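Local coordinates for protein tryptophanyl-tRNA synthetase (Thermus thermophilus, PDB 2EL7) that probably attaches tryptophan to its cognate tRNA in an ATP-dependent reaction, as a homodimeric class I aminoacyl-tRNA synthetase, at residues 24-29 with 37-42. Sequence-based numbering, arbitrary orientation.
Sequences KQWVAI and AFFCIV
Over one face of the Trp26 indole stands the ring of Phe39, its edge turned to that face in an offset edge-to-face pair. The planes make 63°, and the centroids of the indole five-membered ring and the phenyl ring are 5.5 Å apart. Phe39 CD2 lies 4.3 Å above the indole plane, displaced toward the rim, so the phenyl edge stands over the rim of the face rather than its middle. The touching is done by Phe39 CE2, which comes to 3.4 Å from Trp26 CB and to 3.6 Å from Trp26 CG, at the root of the indole. The neighbouring Phe39 CZ lies against the helix backbone, 3.4 Å from Trp26 O. The CB of Phe39 points toward the helix, and with CG anti to the carbonyl carbon and beside the backbone N (chi1 -67°) the ring carries its CE2-CZ edge to the base of Trp26. A serine at Phe39 would probably leave this indole face without its aromatic partner and open a gap between helix and strand. A smaller apolar contact lies one helical turn on: the CG2 branch of Ile29 meets Ala37 CB at 4.0 Å, where CA atoms of the two segments come nearest, Ile29 CA to Ala37 CA 6.5 Å. No hydrogen bond links the segments, so the contact rests on van der Waals packing. Ile8 and Asn69 also touch Trp26, tying the indole to strand 4-8 and helix 55-72. Helix 16-33 thus packs on the middle strand of a parallel three-stranded sheet, as the crossover of the beta-alpha-beta unit 4-8, 16-33, 37-41, characteristic of the nucleotide-binding Rossmann-like fold of class I synthetases.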
loop_
_atom_site.group_PDB
_atom_site.type_symbol
_atom_site.label_atom_id
_atom_site.label_comp_id
_atom_site.label_asym_id
_atom_site.label_seq_id
_atom_site.Cartn_x
_atom_site.Cartn_y
_atom_site.Cartn_z
ATOM N N LYS A 24 9.038 -29.552 7.720
ATOM C CA LYS A 24 10.284 -30.226 8.029
ATOM C C LYS A 24 11.443 -29.341 7.568
ATOM O O LYS A 24 12.490 -29.294 8.218
ATOM C CB LYS A 24 10.341 -31.590 7.338
ATOM C CG LYS A 24 11.744 -32.173 7.239
ATOM C CD LYS A 24 11.706 -33.675 6.915
ATOM C CE LYS A 24 11.333 -34.519 8.151
ATOM N NZ LYS A 24 10.057 -34.101 8.832
ATOM N N GLN A 25 11.246 -28.612 6.471
ATOM C CA GLN A 25 12.305 -27.757 5.967
ATOM C C GLN A 25 12.440 -26.482 6.790
ATOM O O GLN A 25 13.551 -26.011 7.062
ATOM C CB GLN A 25 12.054 -27.420 4.499
ATOM C CG GLN A 25 13.176 -26.629 3.864
ATOM C CD GLN A 25 12.895 -26.295 2.406
ATOM O OE1 GLN A 25 11.899 -25.632 2.083
ATOM N NE2 GLN A 25 13.775 -26.758 1.510
ATOM N N TRP A 26 11.301 -25.919 7.176
ATOM C CA TRP A 26 11.289 -24.702 7.983
ATOM C C TRP A 26 12.044 -24.965 9.274
ATOM O O TRP A 26 12.797 -24.121 9.751
ATOM C CB TRP A 26 9.853 -24.286 8.331
ATOM C CG TRP A 26 9.056 -23.815 7.174
ATOM C CD1 TRP A 26 9.518 -23.517 5.919
ATOM C CD2 TRP A 26 7.652 -23.518 7.165
ATOM N NE1 TRP A 26 8.490 -23.049 5.137
ATOM C CE2 TRP A 26 7.334 -23.038 5.876
ATOM C CE3 TRP A 26 6.633 -23.610 8.124
ATOM C CZ2 TRP A 26 6.041 -22.649 5.519
ATOM C CZ3 TRP A 26 5.347 -23.224 7.768
ATOM C CH2 TRP A 26 5.063 -22.748 6.473
ATOM N N VAL A 27 11.807 -26.144 9.845
ATOM C CA VAL A 27 12.469 -26.552 11.081
ATOM C C VAL A 27 13.984 -26.590 10.860
ATOM O O VAL A 27 14.756 -26.110 11.706
ATOM C CB VAL A 27 11.951 -27.950 11.546
ATOM C CG1 VAL A 27 12.752 -28.436 12.721
ATOM C CG2 VAL A 27 10.479 -27.855 11.956
ATOM N N ALA A 28 14.411 -27.143 9.721
ATOM C CA ALA A 28 15.849 -27.212 9.418
ATOM C C ALA A 28 16.446 -25.818 9.295
ATOM O O ALA A 28 17.545 -25.568 9.783
ATOM C CB ALA A 28 16.127 -28.036 8.109
ATOM N N ILE A 29 15.719 -24.902 8.656
ATOM C CA ILE A 29 16.199 -23.534 8.487
ATOM C C ILE A 29 16.351 -22.842 9.831
ATOM O O ILE A 29 17.286 -22.072 10.041
ATOM C CB ILE A 29 15.260 -22.753 7.593
ATOM C CG1 ILE A 29 15.371 -23.310 6.164
ATOM C CG2 ILE A 29 15.591 -21.254 7.657
ATOM C CD1 ILE A 29 14.112 -23.093 5.320
ATOM N N ALA A 37 15.858 -16.600 11.019
ATOM C CA ALA A 37 14.932 -17.431 10.269
ATOM C C ALA A 37 13.583 -16.772 10.546
ATOM O O ALA A 37 12.911 -17.143 11.490
ATOM C CB ALA A 37 14.933 -18.873 10.790
ATOM N N PHE A 38 13.216 -15.764 9.751
ATOM C CA PHE A 38 11.929 -15.082 9.932
ATOM C C PHE A 38 10.748 -15.869 9.398
ATOM O O PHE A 38 10.766 -16.359 8.256
ATOM C CB PHE A 38 11.925 -13.722 9.248
ATOM C CG PHE A 38 12.766 -12.685 9.939
ATOM C CD1 PHE A 38 12.516 -11.333 9.739
ATOM C CD2 PHE A 38 13.797 -13.053 10.783
ATOM C CE1 PHE A 38 13.270 -10.379 10.368
ATOM C CE2 PHE A 38 14.552 -12.102 11.416
ATOM C CZ PHE A 38 14.287 -10.756 11.207
ATOM N N PHE A 39 9.708 -15.987 10.216
ATOM C CA PHE A 39 8.505 -16.710 9.787
ATOM C C PHE A 39 7.360 -15.754 9.935
ATOM O O PHE A 39 7.072 -15.304 11.040
ATOM C CB PHE A 39 8.284 -17.982 10.619
ATOM C CG PHE A 39 9.348 -19.039 10.406
ATOM C CD1 PHE A 39 10.496 -19.073 11.215
ATOM C CD2 PHE A 39 9.191 -20.011 9.416
ATOM C CE1 PHE A 39 11.461 -20.055 11.045
ATOM C CE2 PHE A 39 10.159 -21.016 9.228
ATOM C CZ PHE A 39 11.295 -21.046 10.038
ATOM N N CYS A 40 6.718 -15.445 8.805
ATOM C CA CYS A 40 5.631 -14.463 8.734
ATOM C C CYS A 40 4.258 -15.037 8.391
ATOM O O CYS A 40 4.068 -15.582 7.308
ATOM C CB CYS A 40 6.015 -13.396 7.694
ATOM S SG CYS A 40 4.972 -11.907 7.546
ATOM N N ILE A 41 3.309 -14.902 9.322
ATOM C CA ILE A 41 1.947 -15.370 9.126
ATOM C C ILE A 41 1.303 -14.261 8.276
ATOM O O ILE A 41 1.008 -13.172 8.778
ATOM C CB ILE A 41 1.216 -15.516 10.492
ATOM C CG1 ILE A 41 1.810 -16.687 11.284
ATOM C CG2 ILE A 41 -0.283 -15.736 10.274
ATOM C CD1 ILE A 41 1.232 -16.851 12.691
ATOM N N VAL A 42 1.072 -14.533 6.996
ATOM C CA VAL A 42 0.531 -13.498 6.113
ATOM C C VAL A 42 -0.982 -13.251 6.145
ATOM O O VAL A 42 -1.679 -13.504 5.167
ATOM C CB VAL A 42 0.989 -13.733 4.635
ATOM C CG1 VAL A 42 2.483 -13.536 4.531
ATOM C CG2 VAL A 42 0.624 -15.128 4.174
#